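Local coordinates for extracellular solute-binding protein, family 1 (Bifidobacterium longum subsp. infantis ATCC 15697, PDB 3QUF) that probably binds a solute, likely a sugar, outside the cell and delivers it to an ABC-type import system, at residues P373-M379 with K407-L411; N325-E331 with S343-N347; W160-I164 with R228-A232. One frame throughout, in Å; residues are numbered along the deposited sequence. Where two conformers were deposited one is given.

Overall arrangement
Three contacts in this two-lobed chain differ in chemistry with their place in the fold. Contact 1 is a surface contact of almost wholly apolar make-up, joining the last modelled residues to the start of helix 376-391. Contact 2, partly buried, fixes a loop to the first turn of helix 327-337 and combines a CH-pi contact with hydrogen bonds to one asparagine. Contact 3, also partly buried, joins two helices whose touching segments run nearly parallel, with an apolar centre and an ionic rim. Contacts 2 and 3 lie on opposite sides of the chain's centre, about 39 Å apart between their own centres, and helix 376-391 links contacts 1 and 3.

Contact 1: residues P373-M379 with K407-L411; sequences PKSPTVM and KWATL
W408 and M379, a selenomethionine, form a Met-aromatic contact of the edge type where the end of the modelled chain packs on the start of helix 376-391. M379 SE lies 5.3 Å from the centroid of the W408 six-membered ring and 88° off its normal, practically in the indole plane. Bends at chi2 (-53°) and chi3 (-58°) curl the M379 chain, which runs past K407 in the opposite direction with SE 3.7 Å from K407 CG. Further along the same ring edge, P373 CG meets W408 CH2 at 3.9 Å, again near the plane, while the K374 chain crosses the indole at about a right angle. With a serine in place of W408, M379 SE and P373 CG would probably lose the edge they share, and the K374 methylenes the ring they cross. A second ring, that of W212, meets the W408 indole from outside the two segments. L411 splits its branches: CD1 rests 3.9 Å from M379 CG, and CD2 touches S375 CB. No hydrogen bond crosses here, and at the outer margin V378 CG1 comes within 3.6 Å of K407 CE.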
loop_
_atom_site.group_PDB
_atom_site.type_symbol
_atom_site.label_atom_id
_atom_site.label_comp_id
_atom_site.label_asym_id
_atom_site.label_seq_id
_atom_site.Cartn_x
_atom_site.Cartn_y
_atom_site.Cartn_z
ATOM N N PRO A 373 -0.983 -10.130 8.243
ATOM C CA PRO A 373 -1.784 -11.289 7.819
ATOM C C PRO A 373 -2.810 -11.797 8.796
ATOM O O PRO A 373 -3.570 -12.723 8.479
ATOM C CB PRO A 373 -0.725 -12.365 7.535
ATOM C CG PRO A 373 0.403 -12.002 8.400
ATOM C CD PRO A 373 0.435 -10.494 8.359
ATOM N N LYS A 374 -2.790 -11.272 10.007
ATOM C CA LYS A 374 -3.785 -11.625 11.018
ATOM C C LYS A 374 -4.273 -10.338 11.632
ATOM O O LYS A 374 -3.474 -9.432 11.806
ATOM C CB LYS A 374 -3.160 -12.479 12.107
ATOM C CG LYS A 374 -2.504 -13.744 11.613
ATOM C CD LYS A 374 -1.812 -14.548 12.717
ATOM C CE LYS A 374 -1.428 -15.941 12.150
ATOM N NZ LYS A 374 -0.512 -16.737 13.015
ATOM N N SER A 375 -5.576 -10.266 11.932
ATOM C CA SER A 375 -6.215 -9.164 12.706
ATOM C C SER A 375 -5.618 -7.775 12.404
ATOM O O SER A 375 -5.002 -7.146 13.273
ATOM C CB SER A 375 -6.152 -9.447 14.210
ATOM O OG SER A 375 -6.753 -10.692 14.584
ATOM N N PRO A 376 -5.725 -7.339 11.159
ATOM C CA PRO A 376 -5.036 -6.135 10.765
ATOM C C PRO A 376 -5.548 -4.896 11.498
ATOM O O PRO A 376 -4.771 -3.998 11.799
ATOM C CB PRO A 376 -5.299 -6.029 9.265
ATOM C CG PRO A 376 -6.181 -7.163 8.903
ATOM C CD PRO A 376 -6.256 -8.090 9.995
ATOM N N THR A 377 -6.835 -4.859 11.821
ATOM C CA THR A 377 -7.318 -3.723 12.588
ATOM C C THR A 377 -6.744 -3.677 13.988
ATOM O O THR A 377 -6.363 -2.572 14.458
ATOM C CB THR A 377 -8.851 -3.730 12.606
ATOM O OG1 THR A 377 -9.292 -3.588 11.254
ATOM C CG2 THR A 377 -9.351 -2.586 13.424
ATOM N N VAL A 378 -6.643 -4.835 14.655
ATOM C CA VAL A 378 -6.111 -4.937 15.973
ATOM C C VAL A 378 -4.652 -4.476 15.991
ATOM O O VAL A 378 -4.238 -3.725 16.877
ATOM C CB VAL A 378 -6.220 -6.357 16.566
ATOM C CG1 VAL A 378 -5.479 -6.501 17.875
ATOM C CG2 VAL A 378 -7.699 -6.767 16.769
HETATM N N MSE A 379 -3.889 -4.945 15.013
HETATM C CA MSE A 379 -2.464 -4.653 14.968
HETATM C C MSE A 379 -2.184 -3.202 14.567
HETATM O O MSE A 379 -1.318 -2.566 15.155
HETATM C CB MSE A 379 -1.747 -5.607 14.034
HETATM C CG MSE A 379 -1.594 -6.979 14.569
HETATM SE SE MSE A 379 -0.792 -7.185 16.314
HETATM C CE MSE A 379 0.908 -6.344 16.070
ATOM N N LYS A 407 1.117 -8.197 21.669
ATOM C CA LYS A 407 -0.164 -8.206 20.987
ATOM C C LYS A 407 -0.270 -9.313 19.912
ATOM O O LYS A 407 -1.228 -10.071 19.856
ATOM C CB LYS A 407 -0.412 -6.823 20.353
ATOM C CG LYS A 407 -1.800 -6.602 19.868
ATOM C CD LYS A 407 -2.781 -6.746 21.008
ATOM C CE LYS A 407 -3.871 -5.722 20.971
ATOM N NZ LYS A 407 -4.379 -5.566 22.339
ATOM N N TRP A 408 0.735 -9.418 19.073
ATOM C CA TRP A 408 0.801 -10.436 18.027
ATOM C C TRP A 408 0.679 -11.853 18.591
ATOM O O TRP A 408 -0.011 -12.716 18.008
ATOM C CB TRP A 408 2.130 -10.284 17.281
ATOM C CG TRP A 408 2.266 -11.207 16.104
ATOM C CD1 TRP A 408 3.043 -12.320 16.025
ATOM C CD2 TRP A 408 1.602 -11.088 14.868
ATOM N NE1 TRP A 408 2.904 -12.903 14.791
ATOM C CE2 TRP A 408 2.032 -12.150 14.057
ATOM C CE3 TRP A 408 0.715 -10.148 14.335
ATOM C CZ2 TRP A 408 1.560 -12.330 12.770
ATOM C CZ3 TRP A 408 0.256 -10.328 13.046
ATOM C CH2 TRP A 408 0.669 -11.417 12.287
ATOM N N ALA A 409 1.305 -12.056 19.738
ATOM C CA ALA A 409 1.329 -13.391 20.380
ATOM C C ALA A 409 -0.063 -13.807 20.893
ATOM O O ALA A 409 -0.289 -15.003 21.189
ATOM C CB ALA A 409 2.327 -13.411 21.478
ATOM N N THR A 410 -0.991 -12.853 20.995
ATOM C CA THR A 410 -2.372 -13.158 21.390
ATOM C C THR A 410 -3.312 -13.389 20.237
ATOM O O THR A 410 -4.435 -13.813 20.448
ATOM C CB THR A 410 -3.017 -12.061 22.234
ATOM O OG1 THR A 410 -3.301 -10.922 21.403
ATOM C CG2 THR A 410 -2.137 -11.675 23.392
ATOM N N LEU A 411 -2.895 -13.134 19.012
ATOM C CA LEU A 411 -3.797 -13.352 17.898
ATOM C C LEU A 411 -3.901 -14.873 17.608
ATOM O O LEU A 411 -3.526 -15.360 16.516
ATOM C CB LEU A 411 -3.352 -12.582 16.678
ATOM C CG LEU A 411 -3.003 -11.119 16.893
ATOM C CD1 LEU A 411 -2.403 -10.620 15.576
ATOM C CD2 LEU A 411 -4.192 -10.276 17.344
#

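Contact 2: residues N325-E331 with S343-N347; sequences NSEEGLE and SSKYN. With SO4 (sulfate ion), chain C.
Y346 presents one ring face to E331, whose CB lies 3.9 Å from the ring centroid and 20° off the normal in a CH-pi contact. The E331 carboxylate extends past the phenol, its plane turned 30° from the ring. Next to this CH-pi contact L330 CB meets Y346 CB at 3.7 Å, and the CD1 branch of the same leucine reaches 3.6 Å from S343 CB, filling the angle between tyrosine and serine.

The polar half is gathered on N325. Its CG stands opposite the backbone N (chi1 -170°), which brings OD1 to S343 OG at 2.7 Å; the hydroxyl donates in the carbonyl plane, on a lone pair. That same OG accepts from K345 N in an ST turn, so it bridges the asparagine and its own loop. K345, extended beyond CG, crosses N325 at about a right angle and gives NZ to N325 O at 2.9 Å. A sulfate, probably from the crystallisation liquor, takes a hydrogen bond from E327 N at 2.6 Å to its O1, at the N-terminal end of the helix that S326 caps through G329 N.

The loop that follows strand 340-341 is thus fixed to the start of helix 327-337; N325 ND2 ties this junction to the backbone oxygens of F111 and D113, and S326 OG also bonds Y323 O in helix 311-324.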
loop_
_atom_site.group_PDB
_atom_site.type_symbol
_atom_site.label_atom_id
_atom_site.label_comp_id
_atom_site.label_asym_id
_atom_site.label_seq_id
_atom_site.Cartn_x
_atom_site.Cartn_y
_atom_site.Cartn_z
ATOM N N ASN A 325 -5.985 -8.278 -16.794
ATOM C CA ASN A 325 -4.551 -8.205 -17.153
ATOM C C ASN A 325 -4.317 -8.192 -18.651
ATOM O O ASN A 325 -3.650 -9.070 -19.205
ATOM C CB ASN A 325 -3.747 -9.317 -16.482
ATOM C CG ASN A 325 -2.252 -9.124 -16.636
ATOM O OD1 ASN A 325 -1.791 -8.018 -16.938
ATOM N ND2 ASN A 325 -1.510 -10.203 -16.571
ATOM N N SER A 326 -4.895 -7.181 -19.297
ATOM C CA SER A 326 -4.704 -6.880 -20.717
ATOM C C SER A 326 -4.563 -5.355 -20.839
ATOM O O SER A 326 -4.944 -4.606 -19.962
ATOM C CB SER A 326 -5.890 -7.356 -21.572
ATOM O OG SER A 326 -7.074 -6.562 -21.409
ATOM N N GLU A 327 -4.036 -4.890 -21.958
ATOM C CA GLU A 327 -3.788 -3.471 -22.132
ATOM C C GLU A 327 -5.096 -2.662 -21.985
ATOM O O GLU A 327 -5.143 -1.692 -21.255
ATOM C CB GLU A 327 -3.113 -3.231 -23.483
ATOM C CG GLU A 327 -2.554 -1.837 -23.637
ATOM C CD GLU A 327 -1.893 -1.628 -24.995
ATOM O OE1 GLU A 327 -1.917 -2.542 -25.866
ATOM O OE2 GLU A 327 -1.340 -0.545 -25.192
ATOM N N GLU A 328 -6.164 -3.139 -22.592
ATOM C CA GLU A 328 -7.443 -2.459 -22.545
ATOM C C GLU A 328 -8.005 -2.465 -21.137
ATOM O O GLU A 328 -8.465 -1.438 -20.633
ATOM C CB GLU A 328 -8.424 -3.140 -23.504
ATOM C CG GLU A 328 -9.741 -2.463 -23.587
ATOM C CD GLU A 328 -10.631 -3.092 -24.661
ATOM O OE1 GLU A 328 -10.242 -2.993 -25.844
ATOM O OE2 GLU A 328 -11.686 -3.679 -24.303
ATOM N N GLY A 329 -7.966 -3.630 -20.499
ATOM C CA GLY A 329 -8.472 -3.754 -19.125
ATOM C C GLY A 329 -7.729 -2.904 -18.129
ATOM O O GLY A 329 -8.322 -2.247 -17.277
ATOM N N LEU A 330 -6.407 -2.941 -18.226
ATOM C CA LEU A 330 -5.538 -2.207 -17.296
ATOM C C LEU A 330 -5.720 -0.703 -17.436
ATOM O O LEU A 330 -5.754 0.021 -16.421
ATOM C CB LEU A 330 -4.064 -2.586 -17.519
ATOM C CG LEU A 330 -3.686 -4.010 -17.116
ATOM C CD1 LEU A 330 -2.384 -4.430 -17.812
ATOM C CD2 LEU A 330 -3.543 -4.097 -15.577
ATOM N N GLU A 331 -5.801 -0.228 -18.662
ATOM C CA GLU A 331 -5.986 1.211 -18.884
ATOM C C GLU A 331 -7.312 1.663 -18.282
ATOM O O GLU A 331 -7.362 2.681 -17.589
ATOM C CB GLU A 331 -5.918 1.561 -20.369
ATOM C CG GLU A 331 -6.194 3.053 -20.611
ATOM C CD GLU A 331 -5.691 3.545 -21.952
ATOM O OE1 GLU A 331 -5.562 2.711 -22.885
ATOM O OE2 GLU A 331 -5.412 4.781 -22.058
ATOM N N SER A 343 1.304 -4.471 -14.139
ATOM C CA SER A 343 1.563 -5.342 -15.274
ATOM C C SER A 343 2.300 -4.605 -16.370
ATOM O O SER A 343 1.982 -3.464 -16.709
ATOM C CB SER A 343 0.260 -5.883 -15.835
ATOM O OG SER A 343 0.490 -6.624 -17.031
ATOM N N SER A 344 3.275 -5.274 -16.954
ATOM C CA SER A 344 4.025 -4.698 -18.081
ATOM C C SER A 344 3.200 -4.568 -19.357
ATOM O O SER A 344 3.652 -3.963 -20.322
ATOM C CB SER A 344 5.273 -5.533 -18.356
ATOM O OG SER A 344 4.912 -6.834 -18.755
ATOM N N LYS A 345 1.963 -5.067 -19.350
ATOM C CA LYS A 345 1.104 -4.909 -20.514
ATOM C C LYS A 345 0.548 -3.507 -20.646
ATOM O O LYS A 345 0.096 -3.132 -21.729
ATOM C CB LYS A 345 -0.034 -5.899 -20.465
ATOM C CG LYS A 345 0.428 -7.350 -20.435
ATOM C CD LYS A 345 -0.749 -8.243 -20.488
ATOM C CE LYS A 345 -0.369 -9.680 -20.259
ATOM N NZ LYS A 345 -1.554 -10.553 -20.491
ATOM N N TYR A 346 0.623 -2.705 -19.583
ATOM C CA TYR A 346 0.213 -1.319 -19.680
ATOM C C TYR A 346 0.895 -0.495 -18.642
ATOM O O TYR A 346 0.923 -0.861 -17.497
ATOM C CB TYR A 346 -1.302 -1.190 -19.466
ATOM C CG TYR A 346 -1.762 0.246 -19.396
ATOM C CD1 TYR A 346 -1.917 1.002 -20.536
ATOM C CD2 TYR A 346 -2.011 0.841 -18.186
ATOM C CE1 TYR A 346 -2.297 2.333 -20.472
ATOM C CE2 TYR A 346 -2.417 2.173 -18.107
ATOM C CZ TYR A 346 -2.567 2.904 -19.260
ATOM O OH TYR A 346 -2.941 4.240 -19.184
ATOM N N ASN A 347 1.406 0.674 -19.010
ATOM C CA ASN A 347 1.757 1.646 -17.986
ATOM C C ASN A 347 1.480 3.046 -18.439
ATOM O O ASN A 347 1.734 3.416 -19.574
ATOM C CB ASN A 347 3.191 1.487 -17.479
ATOM C CG ASN A 347 4.154 1.078 -18.563
ATOM O OD1 ASN A 347 3.947 1.369 -19.727
ATOM N ND2 ASN A 347 5.210 0.373 -18.176
HETATM S S SO4 C . -2.818 -7.362 -24.214
HETATM O O1 SO4 C . -2.391 -6.446 -23.177
HETATM O O2 SO4 C . -3.325 -8.637 -23.654
HETATM O O3 SO4 C . -3.852 -6.745 -25.049
HETATM O O4 SO4 C . -1.632 -7.671 -25.016
HETATM O O HOH W 1 0.972 -1.045 -23.566
#

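Contact 3: residues W160-I164 with R228-A232; sequences WDEFI and RWEAA
I164 and W160 share A232 as their apolar centre. The A232 methyl is 3.6 Å from W160 CZ2 and, on its I164 side, 3.8 Å from CG1, so one small side chain packs against both the benzo ring of W160, obliquely, and an aliphatic branch. I164 CD1 continues across the backbone of segment 228-232, 3.7 Å from A232 N, and brushes the A231 methyl. The small alanines suit the close backbone approach at this end, where the CA atoms of I164 and A232 stand 5.6 Å apart, although the axes of the short segments run nearly parallel, at 11°, and 10.2 Å apart.

Moving outward, the W160 indole, with CG anti to the backbone N (chi1 -169°), reaches across to the neighbouring helix. Its CZ2 touches W229 CD1 at 3.8 Å; the two tryptophan planes are near parallel but slid so far apart that the rings barely overlap. Within its own helix, F163 CD2 sits over one face of the W160 indole, displaced toward the rim. At its polar corner W160 NE1 donates to R228 O at 2.9 Å, a bent bond whose donor stands well above the carbonyl plane, so a buried indole nitrogen is satisfied by a main-chain oxygen already weakly used within the helix.

The rim is ionic. D161 OD1 faces the edge of the R228 guanidinium in a salt bridge to NH2, the carboxylate turned 85° from the guanidinium plane. The distance is implausibly short and D161 was modelled in two conformers, so its exact length is doubtful. A water also accepts from R228 NE, at 2.8 Å.

Around this pair, L193 of helix 188-199 touches both W160 and R228, F163 meets F141 of strand 135-144, and W229, whose NE1 bonds S189 OG, lies against Q387 and V391 of helix 376-391.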
loop_
_atom_site.group_PDB
_atom_site.type_symbol
_atom_site.label_atom_id
_atom_site.label_comp_id
_atom_site.label_asym_id
_atom_site.label_seq_id
_atom_site.Cartn_x
_atom_site.Cartn_y
_atom_site.Cartn_z
ATOM N N TRP A 160 18.243 8.726 6.407
ATOM C CA TRP A 160 17.514 9.218 7.562
ATOM C C TRP A 160 18.340 10.177 8.454
ATOM O O TRP A 160 17.821 11.187 8.954
ATOM C CB TRP A 160 16.974 8.024 8.349
ATOM C CG TRP A 160 16.011 8.403 9.383
ATOM C CD1 TRP A 160 16.228 8.451 10.724
ATOM C CD2 TRP A 160 14.637 8.733 9.189
ATOM N NE1 TRP A 160 15.081 8.846 11.383
ATOM C CE2 TRP A 160 14.090 9.025 10.461
ATOM C CE3 TRP A 160 13.815 8.825 8.060
ATOM C CZ2 TRP A 160 12.763 9.392 10.637
ATOM C CZ3 TRP A 160 12.503 9.205 8.234
ATOM C CH2 TRP A 160 11.983 9.472 9.520
ATOM N N ASP A 161 19.621 9.868 8.654
ATOM C CA ASP A 161 20.478 10.739 9.454
ATOM C C ASP A 161 20.548 12.131 8.797
ATOM O O ASP A 161 20.468 13.155 9.482
ATOM C CB ASP A 161 21.875 10.114 9.621
ATOM C CG ASP A 161 21.836 8.782 10.359
ATOM O OD1 ASP A 161 20.735 8.330 10.729
ATOM O OD2 ASP A 161 22.910 8.179 10.578
ATOM N N GLU A 162 20.661 12.172 7.472
ATOM C CA GLU A 162 20.662 13.452 6.736
ATOM C C GLU A 162 19.305 14.171 6.831
ATOM O O GLU A 162 19.209 15.413 6.877
ATOM C CB GLU A 162 21.045 13.220 5.263
ATOM C CG GLU A 162 22.474 12.706 5.038
ATOM C CD GLU A 162 22.674 11.951 3.701
ATOM O OE1 GLU A 162 21.687 11.597 3.028
ATOM O OE2 GLU A 162 23.846 11.725 3.312
ATOM N N PHE A 163 18.237 13.390 6.843
ATOM C CA PHE A 163 16.904 13.939 7.049
ATOM C C PHE A 163 16.756 14.598 8.420
ATOM O O PHE A 163 16.114 15.658 8.548
ATOM C CB PHE A 163 15.865 12.821 6.871
ATOM C CG PHE A 163 14.446 13.214 7.204
ATOM C CD1 PHE A 163 13.704 13.982 6.335
ATOM C CD2 PHE A 163 13.828 12.724 8.344
ATOM C CE1 PHE A 163 12.371 14.310 6.630
ATOM C CE2 PHE A 163 12.512 13.035 8.632
ATOM C CZ PHE A 163 11.793 13.837 7.763
ATOM N N ILE A 164 17.334 13.985 9.447
ATOM C CA ILE A 164 17.274 14.549 10.792
ATOM C C ILE A 164 18.066 15.869 10.790
ATOM O O ILE A 164 17.587 16.893 11.308
ATOM C CB ILE A 164 17.804 13.575 11.863
ATOM C CG1 ILE A 164 16.823 12.410 12.053
ATOM C CG2 ILE A 164 18.005 14.288 13.209
ATOM C CD1 ILE A 164 17.340 11.277 12.943
ATOM N N ARG A 228 15.715 4.555 15.262
ATOM C CA ARG A 228 16.075 5.608 14.335
ATOM C C ARG A 228 14.916 6.577 14.155
ATOM O O ARG A 228 15.104 7.798 14.089
ATOM C CB ARG A 228 16.541 5.027 13.008
ATOM C CG ARG A 228 17.780 4.146 13.138
ATOM C CD ARG A 228 18.954 4.901 13.832
ATOM N NE ARG A 228 19.246 6.166 13.151
ATOM C CZ ARG A 228 19.605 7.314 13.740
ATOM N NH1 ARG A 228 19.698 7.409 15.046
ATOM N NH2 ARG A 228 19.843 8.399 13.001
ATOM N N TRP A 229 13.707 6.042 14.136
ATOM C CA TRP A 229 12.511 6.893 14.072
ATOM C C TRP A 229 12.390 7.736 15.358
ATOM O O TRP A 229 12.125 8.933 15.269
ATOM C CB TRP A 229 11.251 6.024 13.826
ATOM C CG TRP A 229 10.089 6.735 13.224
ATOM C CD1 TRP A 229 9.981 7.196 11.972
ATOM C CD2 TRP A 229 8.855 7.057 13.878
ATOM N NE1 TRP A 229 8.745 7.779 11.775
ATOM C CE2 TRP A 229 8.031 7.688 12.928
ATOM C CE3 TRP A 229 8.354 6.835 15.158
ATOM C CZ2 TRP A 229 6.759 8.147 13.222
ATOM C CZ3 TRP A 229 7.077 7.269 15.443
ATOM C CH2 TRP A 229 6.298 7.932 14.479
ATOM N N GLU A 230 12.620 7.136 16.530
ATOM C CA GLU A 230 12.596 7.853 17.823
ATOM C C GLU A 230 13.646 8.990 17.804
ATOM O O GLU A 230 13.404 10.092 18.316
ATOM C CB GLU A 230 12.847 6.879 18.994
ATOM C CG GLU A 230 12.841 7.522 20.396
ATOM C CD GLU A 230 13.236 6.552 21.524
ATOM O OE1 GLU A 230 13.679 5.418 21.236
ATOM O OE2 GLU A 230 13.124 6.929 22.710
ATOM N N ALA A 231 14.806 8.724 17.204
ATOM C CA ALA A 231 15.885 9.723 17.150
ATOM C C ALA A 231 15.439 10.992 16.422
ATOM O O ALA A 231 15.828 12.098 16.814
ATOM C CB ALA A 231 17.149 9.143 16.484
ATOM N N ALA A 232 14.626 10.846 15.367
ATOM C CA ALA A 232 14.070 12.009 14.681
ATOM C C ALA A 232 13.093 12.747 15.587
ATOM O O ALA A 232 13.035 13.956 15.541
ATOM C CB ALA A 232 13.386 11.627 13.345
HETATM O O HOH W 2 19.634 6.201 10.417
#